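Local coordinates for acyl-[acyl-carrier-protein]--UDP-N-acetylglucosamine O-acyltransferase (Acinetobacter baumannii, PDB 4E6U) that catalyses transfer of an acyl chain from acyl carrier protein to UDP-N-acetylglucosamine, a step of bacterial lipopolysaccharide (lipid A) synthesis, at residues A[44-50]-A[61-67]; A[95-101]-A[119-125]; A[162-168]-A[255-261]. One frame throughout, in Å; residues are numbered along the deposited sequence.

Contact 1: residues A[44-50]-A[61-67]; sequences TKLHSHV and NNEIFQF. With SO4 (sulfate ion), chain C.
Thr44 turns its hydroxyl onto the neighbouring coil, where OG1 accepts the backbone N-H of Asn62 at 3.0 Å; the same oxygen is also hydrogen-bonded to Gly59 O. Lys45 and Leu46 then pair in parallel with Glu63 and Ile64. The ladder climbs from Lys45 N to Asn62 O, back from Ile64 N to Lys45 O, and on from His47 N to Ile64 O. Lys45 and Glu63 run side by side, both extended with CG trans to the backbone N, and their ends are joined through a water that lies 2.9 Å from Lys45 NZ and 2.7 Å from Glu63 OE1. NZ also donates to a sulfate ion, probably from the crystallisation liquor. On the other face of the ladder Leu46 CD1 rests against Ile64 CD1. His47 carries the centre of the contact. Its NE2 donates to Glu63 OE1 at 2.7 Å, meeting the anti lone pair with ring and carboxylate only 13° from coplanar, while one ring face lies in an offset stack on Phe65, centroids 4.0 Å apart. Lys45 CE covers the rim of the opposite face. Bond and stack together fix the imidazole's rotation. Past the strand, Ser48 OG and His49 ND1 share a hydrogen bond. His49 O receives Phe67 N at 2.8 Å from above the carbonyl plane, and His49 CB lies alongside Phe67 CE1, the two side chains pointing the same way and their rings oblique. Val50 closes the segment by setting CG1 against Ile64 CG2, 3.8 Å away, the two side chains crossing at about a right angle. Short parallel strands in register, one coil apart, with equivalent coil positions stacked one above the other, are the hallmark of the left-handed parallel beta-helix built from hexapeptide repeats.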
loop_
_atom_site.group_PDB
_atom_site.type_symbol
_atom_site.label_atom_id
_atom_site.label_comp_id
_atom_site.label_asym_id
_atom_site.label_seq_id
_atom_site.Cartn_x
_atom_site.Cartn_y
_atom_site.Cartn_z
ATOM N N THR A 44 24.745 -3.362 -13.518
ATOM C CA THR A 44 23.368 -3.107 -13.115
ATOM C C THR A 44 22.425 -3.639 -14.177
ATOM O O THR A 44 22.700 -3.574 -15.383
ATOM C CB THR A 44 23.180 -1.610 -12.834
ATOM O OG1 THR A 44 23.748 -1.324 -11.547
ATOM C CG2 THR A 44 21.688 -1.207 -12.805
ATOM N N LYS A 45 21.322 -4.205 -13.705
ATOM C CA LYS A 45 20.260 -4.737 -14.573
ATOM C C LYS A 45 18.934 -4.070 -14.285
ATOM O O LYS A 45 18.455 -4.082 -13.138
ATOM C CB LYS A 45 20.098 -6.244 -14.385
ATOM C CG LYS A 45 18.895 -6.844 -15.135
ATOM C CD LYS A 45 18.822 -8.361 -14.954
ATOM C CE LYS A 45 17.655 -8.927 -15.740
ATOM N NZ LYS A 45 17.598 -10.415 -15.652
ATOM N N LEU A 46 18.365 -3.491 -15.325
ATOM C CA LEU A 46 16.982 -3.036 -15.296
ATOM C C LEU A 46 16.173 -4.049 -16.071
ATOM O O LEU A 46 16.559 -4.419 -17.181
ATOM C CB LEU A 46 16.838 -1.669 -15.953
ATOM C CG LEU A 46 17.139 -0.426 -15.114
ATOM C CD1 LEU A 46 18.558 -0.449 -14.540
ATOM C CD2 LEU A 46 16.922 0.820 -15.930
ATOM N N HIS A 47 15.055 -4.490 -15.498
ATOM C CA HIS A 47 14.100 -5.341 -16.210
ATOM C C HIS A 47 13.349 -4.497 -17.245
ATOM O O HIS A 47 13.792 -3.407 -17.597
ATOM C CB HIS A 47 13.180 -5.967 -15.162
ATOM C CG HIS A 47 13.866 -7.004 -14.332
ATOM N ND1 HIS A 47 13.530 -8.341 -14.379
ATOM C CD2 HIS A 47 14.908 -6.906 -13.470
ATOM C CE1 HIS A 47 14.323 -9.016 -13.561
ATOM N NE2 HIS A 47 15.177 -8.170 -13.010
ATOM N N SER A 48 12.228 -4.999 -17.757
ATOM C CA SER A 48 11.389 -4.172 -18.633
ATOM C C SER A 48 10.683 -3.086 -17.813
ATOM O O SER A 48 10.569 -3.184 -16.581
ATOM C CB SER A 48 10.333 -5.035 -19.335
ATOM O OG SER A 48 9.291 -5.448 -18.459
ATOM N N HIS A 49 10.203 -2.050 -18.491
ATOM C CA HIS A 49 9.251 -1.118 -17.884
ATOM C C HIS A 49 9.772 -0.386 -16.641
ATOM O O HIS A 49 9.016 -0.109 -15.699
ATOM C CB HIS A 49 7.910 -1.800 -17.524
ATOM C CG HIS A 49 7.145 -2.310 -18.698
ATOM N ND1 HIS A 49 7.255 -3.609 -19.149
ATOM C CD2 HIS A 49 6.227 -1.713 -19.488
ATOM C CE1 HIS A 49 6.456 -3.782 -20.179
ATOM N NE2 HIS A 49 5.816 -2.661 -20.403
ATOM N N VAL A 50 11.059 -0.053 -16.642
ATOM C CA VAL A 50 11.630 0.789 -15.592
ATOM C C VAL A 50 11.735 2.206 -16.100
ATOM O O VAL A 50 12.213 2.425 -17.220
ATOM C CB VAL A 50 13.025 0.280 -15.143
ATOM C CG1 VAL A 50 13.638 1.228 -14.099
ATOM C CG2 VAL A 50 12.912 -1.153 -14.586
ATOM N N ASN A 61 26.045 -3.301 -10.069
ATOM C CA ASN A 61 25.398 -4.551 -9.679
ATOM C C ASN A 61 24.051 -4.411 -8.966
ATOM O O ASN A 61 23.677 -5.263 -8.155
ATOM C CB ASN A 61 26.365 -5.451 -8.881
ATOM C CG ASN A 61 27.601 -5.803 -9.683
ATOM O OD1 ASN A 61 27.501 -6.239 -10.821
ATOM N ND2 ASN A 61 28.765 -5.589 -9.098
ATOM N N ASN A 62 23.314 -3.353 -9.317
ATOM C CA ASN A 62 21.934 -3.196 -8.856
ATOM C C ASN A 62 21.003 -3.989 -9.740
ATOM O O ASN A 62 21.342 -4.313 -10.878
ATOM C CB ASN A 62 21.576 -1.715 -8.889
ATOM C CG ASN A 62 22.382 -0.922 -7.879
ATOM O OD1 ASN A 62 22.160 -1.044 -6.676
ATOM N ND2 ASN A 62 23.325 -0.127 -8.344
ATOM N N GLU A 63 19.825 -4.276 -9.227
ATOM C CA GLU A 63 18.792 -4.881 -10.030
ATOM C C GLU A 63 17.503 -4.161 -9.723
ATOM O O GLU A 63 17.078 -4.077 -8.551
ATOM C CB GLU A 63 18.686 -6.372 -9.749
ATOM C CG GLU A 63 17.734 -7.087 -10.702
ATOM C CD GLU A 63 17.734 -8.603 -10.561
ATOM O OE1 GLU A 63 17.037 -9.267 -11.366
ATOM O OE2 GLU A 63 18.396 -9.149 -9.633
ATOM N N ILE A 64 16.873 -3.680 -10.790
ATOM C CA ILE A 64 15.647 -2.871 -10.691
ATOM C C ILE A 64 14.566 -3.528 -11.540
ATOM O O ILE A 64 14.767 -3.739 -12.746
ATOM C CB ILE A 64 15.873 -1.427 -11.163
ATOM C CG1 ILE A 64 17.087 -0.804 -10.443
ATOM C CG2 ILE A 64 14.603 -0.592 -10.939
ATOM C CD1 ILE A 64 17.408 0.650 -10.821
ATOM N N PHE A 65 13.435 -3.835 -10.916
ATOM C CA PHE A 65 12.359 -4.593 -11.555
ATOM C C PHE A 65 11.292 -3.690 -12.176
ATOM O O PHE A 65 11.239 -2.460 -11.958
ATOM C CB PHE A 65 11.715 -5.529 -10.528
ATOM C CG PHE A 65 12.559 -6.727 -10.184
ATOM C CD1 PHE A 65 13.692 -6.596 -9.382
ATOM C CD2 PHE A 65 12.199 -7.984 -10.641
ATOM C CE1 PHE A 65 14.476 -7.718 -9.040
ATOM C CE2 PHE A 65 12.979 -9.111 -10.322
ATOM C CZ PHE A 65 14.121 -8.966 -9.505
ATOM N N GLN A 66 10.460 -4.320 -12.994
ATOM C CA GLN A 66 9.439 -3.620 -13.745
ATOM C C GLN A 66 8.539 -2.754 -12.875
ATOM O O GLN A 66 8.164 -3.126 -11.735
ATOM C CB GLN A 66 8.569 -4.631 -14.522
ATOM C CG GLN A 66 7.986 -5.796 -13.692
ATOM C CD GLN A 66 8.874 -7.029 -13.591
ATOM O OE1 GLN A 66 8.418 -8.086 -13.090
ATOM N NE2 GLN A 66 10.079 -6.934 -14.043
ATOM N N PHE A 67 8.177 -1.615 -13.465
ATOM C CA PHE A 67 7.223 -0.660 -12.891
ATOM C C PHE A 67 7.791 0.095 -11.695
ATOM O O PHE A 67 7.044 0.750 -10.961
ATOM C CB PHE A 67 5.886 -1.333 -12.523
ATOM C CG PHE A 67 5.366 -2.282 -13.577
ATOM C CD1 PHE A 67 5.142 -1.840 -14.887
ATOM C CD2 PHE A 67 5.082 -3.603 -13.256
ATOM C CE1 PHE A 67 4.649 -2.731 -15.845
ATOM C CE2 PHE A 67 4.575 -4.481 -14.224
ATOM C CZ PHE A 67 4.372 -4.052 -15.501
HETATM S S SO4 C . 14.359 -12.401 -16.068
HETATM O O1 SO4 C . 14.925 -13.095 -17.234
HETATM O O2 SO4 C . 14.721 -13.123 -14.847
HETATM O O3 SO4 C . 14.903 -11.041 -16.005
HETATM O O4 SO4 C . 12.891 -12.348 -16.196
HETATM O O HOH W 1 18.003 -11.275 -12.878
#

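Contact 2: residues A[95-101]-A[119-125]; sequences REHCSLH and LMVNTHI
Ser99 OG and His124 ND1 lie 2.8 Å apart in a hydrogen bond at the edge of the imidazole, either atom able to donate. The adjoining edge atom, CE1, points to the face of His101 in a T-shaped pair, planes at 83°, engaging two neighbouring atoms of the His124 edge. His124 reaches there because CG stands trans to its backbone N (chi1 175°). Leu100, in one of its two conformers, lies beside Ile125 on the other face; the strands belong to successive coils of the left-handed parallel beta-helix. Cys98 SG tucks in beside Met120 O and takes a weak bond from Thr123 N. Backbone bonds frame these groups: Ser99 N to Thr123 O, Ile125 N to Ser99 O and His101 N to Ile125 O. A water ties Ser99 OG (2.6 Å) to His97 O. Farther out, Arg95 NE and NH2 grip Glu96 OE1 side-on in a salt bridge, NH2 also bonding Val73 O of the second subunit, while Glu96 OE2 bonds Ser69 and His101 of that subunit. One hydrogen bond and one T-shaped contact fix His124; that contact and Glu96 of the third subunit fix His101, so the intersubunit carboxylate links this coil's packing to the trimer.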
loop_
_atom_site.group_PDB
_atom_site.type_symbol
_atom_site.label_atom_id
_atom_site.label_comp_id
_atom_site.label_asym_id
_atom_site.label_seq_id
_atom_site.Cartn_x
_atom_site.Cartn_y
_atom_site.Cartn_z
ATOM N N ARG A 95 12.501 -3.713 -6.088
ATOM C CA ARG A 95 11.454 -4.551 -6.649
ATOM C C ARG A 95 10.344 -3.748 -7.339
ATOM O O ARG A 95 10.355 -2.503 -7.401
ATOM C CB ARG A 95 10.892 -5.440 -5.543
ATOM C CG ARG A 95 11.936 -6.430 -4.970
ATOM C CD ARG A 95 12.598 -7.286 -6.078
ATOM N NE ARG A 95 11.559 -7.984 -6.824
ATOM C CZ ARG A 95 11.387 -9.300 -6.898
ATOM N NH1 ARG A 95 12.251 -10.148 -6.338
ATOM N NH2 ARG A 95 10.346 -9.770 -7.578
ATOM N N GLU A 96 9.386 -4.484 -7.892
ATOM C CA GLU A 96 8.311 -3.857 -8.658
ATOM C C GLU A 96 7.607 -2.759 -7.902
ATOM O O GLU A 96 7.398 -2.865 -6.687
ATOM C CB GLU A 96 7.264 -4.888 -9.089
ATOM C CG GLU A 96 7.832 -6.093 -9.866
ATOM C CD GLU A 96 8.090 -7.285 -8.975
ATOM O OE1 GLU A 96 9.013 -7.228 -8.123
ATOM O OE2 GLU A 96 7.359 -8.281 -9.107
ATOM N N HIS A 97 7.218 -1.705 -8.608
ATOM C CA HIS A 97 6.331 -0.674 -8.067
ATOM C C HIS A 97 6.959 0.226 -7.017
ATOM O O HIS A 97 6.254 1.022 -6.397
ATOM C CB HIS A 97 5.002 -1.269 -7.535
ATOM C CG HIS A 97 4.296 -2.130 -8.535
ATOM N ND1 HIS A 97 4.045 -3.468 -8.320
ATOM C CD2 HIS A 97 3.825 -1.850 -9.773
ATOM C CE1 HIS A 97 3.416 -3.968 -9.374
ATOM N NE2 HIS A 97 3.288 -3.014 -10.275
ATOM N N CYS A 98 8.270 0.128 -6.817
ATOM C CA CYS A 98 8.922 1.101 -5.931
ATOM C C CYS A 98 8.901 2.484 -6.528
ATOM O O CYS A 98 8.765 2.662 -7.753
ATOM C CB CYS A 98 10.373 0.709 -5.644
ATOM S SG CYS A 98 10.521 -0.751 -4.582
ATOM N N SER A 99 9.025 3.485 -5.663
ATOM C CA SER A 99 9.142 4.870 -6.120
ATOM C C SER A 99 10.211 5.536 -5.276
ATOM O O SER A 99 10.138 5.504 -4.041
ATOM C CB SER A 99 7.805 5.620 -6.066
ATOM O OG SER A 99 7.184 5.476 -4.801
ATOM N N LEU A 100 11.230 6.058 -5.946
ATOM C CA LEU A 100 12.363 6.706 -5.290
ATOM C C LEU A 100 12.456 8.105 -5.854
ATOM O O LEU A 100 12.621 8.290 -7.061
ATOM C CB LEU A 100 13.673 5.940 -5.525
ATOM C CG LEU A 100 13.824 4.658 -4.718
ATOM C CD1 LEU A 100 13.195 3.494 -5.473
ATOM C CD2 LEU A 100 15.305 4.397 -4.423
ATOM N N HIS A 101 12.337 9.108 -4.991
ATOM C CA HIS A 101 12.252 10.487 -5.459
ATOM C C HIS A 101 13.481 11.319 -5.153
ATOM O O HIS A 101 14.158 11.075 -4.169
ATOM C CB HIS A 101 11.004 11.167 -4.910
ATOM C CG HIS A 101 9.745 10.638 -5.506
ATOM N ND1 HIS A 101 8.499 10.932 -4.998
ATOM C CD2 HIS A 101 9.547 9.802 -6.556
ATOM C CE1 HIS A 101 7.582 10.322 -5.734
ATOM N NE2 HIS A 101 8.190 9.641 -6.693
ATOM N N LEU A 119 14.685 -3.404 -1.329
ATOM C CA LEU A 119 13.452 -2.619 -1.328
ATOM C C LEU A 119 12.394 -3.494 -1.963
ATOM O O LEU A 119 12.387 -3.670 -3.183
ATOM C CB LEU A 119 13.626 -1.293 -2.079
ATOM C CG LEU A 119 14.365 -0.158 -1.357
ATOM C CD1 LEU A 119 15.827 -0.521 -1.140
ATOM C CD2 LEU A 119 14.268 1.138 -2.140
ATOM N N MET A 120 11.550 -4.085 -1.133
ATOM C CA MET A 120 10.503 -4.969 -1.643
ATOM C C MET A 120 9.413 -4.195 -2.345
ATOM O O MET A 120 9.421 -2.962 -2.394
ATOM C CB MET A 120 9.925 -5.823 -0.523
ATOM C CG MET A 120 10.919 -6.832 -0.008
ATOM S SD MET A 120 10.121 -7.970 1.152
ATOM C CE MET A 120 11.513 -8.553 2.094
ATOM N N VAL A 121 8.476 -4.932 -2.929
ATOM C CA VAL A 121 7.476 -4.305 -3.800
ATOM C C VAL A 121 6.821 -3.098 -3.143
ATOM O O VAL A 121 6.423 -3.136 -1.973
ATOM C CB VAL A 121 6.398 -5.328 -4.233
ATOM C CG1 VAL A 121 5.233 -4.663 -4.900
ATOM C CG2 VAL A 121 6.995 -6.387 -5.162
ATOM N N ASN A 122 6.684 -2.026 -3.912
ATOM C CA ASN A 122 6.033 -0.794 -3.466
ATOM C C ASN A 122 6.693 -0.164 -2.249
ATOM O O ASN A 122 6.012 0.319 -1.335
ATOM C CB ASN A 122 4.527 -1.028 -3.209
ATOM C CG ASN A 122 3.739 0.286 -3.004
ATOM O OD1 ASN A 122 2.746 0.319 -2.269
ATOM N ND2 ASN A 122 4.186 1.367 -3.629
ATOM N N THR A 123 8.016 -0.156 -2.228
ATOM C CA THR A 123 8.748 0.693 -1.257
ATOM C C THR A 123 8.818 2.099 -1.825
ATOM O O THR A 123 9.198 2.294 -2.985
ATOM C CB THR A 123 10.180 0.188 -0.994
ATOM O OG1 THR A 123 10.119 -1.133 -0.455
ATOM C CG2 THR A 123 10.897 1.097 0.022
ATOM N N HIS A 124 8.447 3.084 -1.016
ATOM C CA HIS A 124 8.590 4.483 -1.365
ATOM C C HIS A 124 9.679 5.121 -0.552
ATOM O O HIS A 124 9.637 5.071 0.684
ATOM C CB HIS A 124 7.298 5.246 -1.115
ATOM C CG HIS A 124 7.429 6.722 -1.352
ATOM N ND1 HIS A 124 7.481 7.255 -2.617
ATOM C CD2 HIS A 124 7.518 7.774 -0.495
ATOM C CE1 HIS A 124 7.591 8.572 -2.535
ATOM N NE2 HIS A 124 7.611 8.914 -1.257
ATOM N N ILE A 125 10.643 5.710 -1.237
ATOM C CA ILE A 125 11.670 6.535 -0.593
ATOM C C ILE A 125 11.474 7.972 -1.047
ATOM O O ILE A 125 11.714 8.316 -2.205
ATOM C CB ILE A 125 13.106 6.058 -0.935
ATOM C CG1 ILE A 125 13.307 4.573 -0.611
ATOM C CG2 ILE A 125 14.165 6.958 -0.261
ATOM C CD1 ILE A 125 13.148 4.188 0.838
HETATM O O HOH W 2 6.176 3.148 -4.350
#

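Contact 3: residues A[162-168]-A[255-261]. With EDO (1,2-ethanediol), chain I.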
loop_
_atom_site.group_PDB
_atom_site.type_symbol
_atom_site.label_atom_id
_atom_site.label_comp_id
_atom_site.label_asym_id
_atom_site.label_seq_id
_atom_site.Cartn_x
_atom_site.Cartn_y
_atom_site.Cartn_z
ATOM N N HIS A 162 7.285 8.683 9.418
ATOM C CA HIS A 162 6.981 10.111 9.315
ATOM C C HIS A 162 8.202 10.955 8.939
ATOM O O HIS A 162 9.337 10.612 9.272
ATOM C CB HIS A 162 6.431 10.574 10.684
ATOM C CG HIS A 162 5.801 11.937 10.691
ATOM N ND1 HIS A 162 6.518 13.099 10.907
ATOM C CD2 HIS A 162 4.506 12.315 10.567
ATOM C CE1 HIS A 162 5.690 14.133 10.888
ATOM N NE2 HIS A 162 4.464 13.685 10.682
ATOM N N GLN A 163 7.946 12.062 8.250
ATOM C CA GLN A 163 9.017 12.999 7.844
ATOM C C GLN A 163 9.966 13.356 8.986
ATOM O O GLN A 163 9.547 13.511 10.147
ATOM C CB GLN A 163 8.430 14.270 7.217
ATOM C CG GLN A 163 7.468 15.007 8.135
ATOM C CD GLN A 163 7.024 16.372 7.621
ATOM O OE1 GLN A 163 7.415 16.810 6.545
ATOM N NE2 GLN A 163 6.197 17.048 8.409
ATOM N N PHE A 164 11.250 13.429 8.651
ATOM C CA PHE A 164 12.326 13.864 9.558
ATOM C C PHE A 164 12.721 12.855 10.619
ATOM O O PHE A 164 13.674 13.092 11.370
ATOM C CB PHE A 164 12.035 15.231 10.214
ATOM C CG PHE A 164 11.934 16.350 9.232
ATOM C CD1 PHE A 164 13.088 16.892 8.670
ATOM C CD2 PHE A 164 10.698 16.859 8.861
ATOM C CE1 PHE A 164 12.997 17.946 7.749
ATOM C CE2 PHE A 164 10.607 17.896 7.936
ATOM C CZ PHE A 164 11.759 18.427 7.387
ATOM N N CYS A 165 12.037 11.718 10.688
ATOM C CA CYS A 165 12.444 10.693 11.642
ATOM C C CYS A 165 13.804 10.071 11.321
ATOM O O CYS A 165 14.263 10.088 10.166
ATOM C CB CYS A 165 11.394 9.587 11.727
ATOM S SG CYS A 165 9.866 10.092 12.541
ATOM N N LYS A 166 14.442 9.524 12.351
ATOM C CA LYS A 166 15.728 8.865 12.227
ATOM C C LYS A 166 15.616 7.454 12.767
ATOM O O LYS A 166 15.225 7.240 13.913
ATOM C CB LYS A 166 16.814 9.669 12.968
ATOM C CG LYS A 166 16.904 11.084 12.447
ATOM C CD LYS A 166 17.899 11.962 13.214
ATOM C CE LYS A 166 17.819 13.398 12.738
ATOM N NZ LYS A 166 18.194 13.562 11.299
ATOM N N ILE A 167 15.922 6.474 11.925
ATOM C CA ILE A 167 15.787 5.064 12.256
ATOM C C ILE A 167 17.178 4.482 12.212
ATOM O O ILE A 167 17.794 4.338 11.141
ATOM C CB ILE A 167 14.876 4.330 11.233
ATOM C CG1 ILE A 167 13.592 5.129 10.976
ATOM C CG2 ILE A 167 14.625 2.899 11.687
ATOM C CD1 ILE A 167 12.725 5.372 12.205
ATOM N N ASP A 168 17.732 4.219 13.387
ATOM C CA ASP A 168 19.151 3.922 13.460
ATOM C C ASP A 168 19.503 2.440 13.316
ATOM O O ASP A 168 18.624 1.565 13.255
ATOM C CB ASP A 168 19.765 4.579 14.710
ATOM C CG ASP A 168 20.096 6.050 14.477
ATOM O OD1 ASP A 168 20.072 6.512 13.319
ATOM O OD2 ASP A 168 20.419 6.764 15.444
ATOM N N SER A 255 22.046 8.036 18.726
ATOM C CA SER A 255 20.610 8.180 18.451
ATOM C C SER A 255 19.972 9.295 19.272
ATOM O O SER A 255 19.205 10.109 18.762
ATOM C CB SER A 255 19.868 6.874 18.752
ATOM O OG SER A 255 20.303 5.822 17.916
ATOM N N LEU A 256 20.268 9.306 20.570
ATOM C CA LEU A 256 19.625 10.262 21.451
ATOM C C LEU A 256 20.158 11.674 21.254
ATOM O O LEU A 256 19.403 12.636 21.319
ATOM C CB LEU A 256 19.767 9.808 22.900
ATOM C CG LEU A 256 18.618 8.910 23.416
ATOM C CD1 LEU A 256 18.280 7.683 22.534
ATOM C CD2 LEU A 256 18.964 8.464 24.827
ATOM N N GLU A 257 21.448 11.780 20.950
ATOM C CA GLU A 257 22.061 13.087 20.708
ATOM C C GLU A 257 21.621 13.694 19.378
ATOM O O GLU A 257 21.508 14.910 19.250
ATOM C CB GLU A 257 23.584 12.975 20.778
ATOM C CG GLU A 257 24.045 12.681 22.209
ATOM C CD GLU A 257 25.542 12.714 22.437
ATOM O OE1 GLU A 257 26.332 12.400 21.518
ATOM O OE2 GLU A 257 25.927 13.044 23.584
ATOM N N GLN A 258 21.337 12.838 18.400
ATOM C CA GLN A 258 21.035 13.309 17.041
ATOM C C GLN A 258 19.552 13.547 16.800
ATOM O O GLN A 258 19.156 14.152 15.797
ATOM C CB GLN A 258 21.595 12.324 16.016
ATOM C CG GLN A 258 23.107 12.349 15.946
ATOM C CD GLN A 258 23.696 11.151 15.224
ATOM O OE1 GLN A 258 22.972 10.265 14.750
ATOM N NE2 GLN A 258 25.019 11.110 15.143
ATOM N N SER A 259 18.727 13.093 17.734
ATOM C CA SER A 259 17.280 13.156 17.573
ATOM C C SER A 259 16.743 14.577 17.390
ATOM O O SER A 259 17.147 15.490 18.101
ATOM C CB SER A 259 16.600 12.495 18.770
ATOM O OG SER A 259 15.189 12.511 18.626
ATOM N N GLU A 260 15.838 14.747 16.426
ATOM C CA GLU A 260 15.140 16.015 16.219
ATOM C C GLU A 260 13.668 15.928 16.613
ATOM O O GLU A 260 13.090 16.891 17.111
ATOM C CB GLU A 260 15.279 16.475 14.764
ATOM C CG GLU A 260 16.649 17.069 14.459
ATOM C CD GLU A 260 16.830 17.489 13.009
ATOM O OE1 GLU A 260 17.994 17.769 12.639
ATOM O OE2 GLU A 260 15.834 17.544 12.240
ATOM N N ARG A 261 13.063 14.765 16.402
ATOM C CA ARG A 261 11.642 14.600 16.679
ATOM C C ARG A 261 11.375 13.992 18.045
ATOM O O ARG A 261 10.218 13.766 18.412
ATOM C CB ARG A 261 10.994 13.762 15.586
ATOM C CG ARG A 261 10.892 14.527 14.284
ATOM C CD ARG A 261 10.083 13.785 13.255
ATOM N NE ARG A 261 8.747 13.419 13.731
ATOM C CZ ARG A 261 7.692 14.229 13.758
ATOM N NH1 ARG A 261 7.788 15.495 13.347
ATOM N NH2 ARG A 261 6.530 13.771 14.211
HETATM C C1 EDO I . 4.892 17.620 11.818
HETATM O O1 EDO I . 6.168 17.548 11.172
HETATM C C2 EDO I . 5.098 17.723 13.324
HETATM O O2 EDO I . 4.498 16.593 13.964
HETATM O O HOH W 3 14.382 13.175 14.166
HETATM O O HOH W 4 15.476 15.204 10.976
HETATM O O HOH W 5 19.120 16.165 10.781
HETATM O O HOH W 6 20.192 9.361 14.630
#
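The guanidinium of Arg261 lies over the imidazole of His162, a face-on approach in which His162 ND1 sits 3.3 Å from Arg261 CZ, above the centre of the guanidinium, with the two planes 31° apart. The ring is turned by its own ND1, which donates to Gln163 O at 3.1 Å. Arg261 bends at chi3 (55°), swinging its end across the turn; CD passes 3.2 Å from Gln163 O and 3.8 Å from Cys165 SG, and NE is held by Leu180 O. An ethanediol, probably from the crystallisation liquor, lies beside both groups. Lys166 crosses toward Gln258 and lays CE against Gln258 O at 3.4 Å. Its NZ does not touch Glu260 but reaches it through a water, 2.8 Å from NZ and 2.7 Å from Glu260 OE1; another water joins Phe164 O to Glu260 N. At the far end Ser255 OG donates to the anti lone pair of Asp168 OD2, 2.6 Å away, and accepts the N-H of Ala185. Direct packing of Arg261, one short Ser255-Asp168 bond and waters spanning Lys166 and Glu260 therefore join a late coil of the beta-helix to the C-terminal domain.

From the N terminus the chain meets the three contacts in series, none enclosing or crossing another. Contact 1 (44-50 with 61-67) closes one turn of the helical coil, ten residues intervening. Contact 2 (95-101 with 119-125) does the same farther along, with 17 residues between its segments, and the two touch: Phe65 and Phe67 pack on Arg95 and His97, so the turns from 61-67 to 95-101 form continuous stacks, and both contacts meet the second subunit. Contact 3 closes a far longer loop, 86 residues, bringing the C-terminal segment 255-261 back onto the late coil at 162-168, about 10 Å from contact 2 at their nearest atoms.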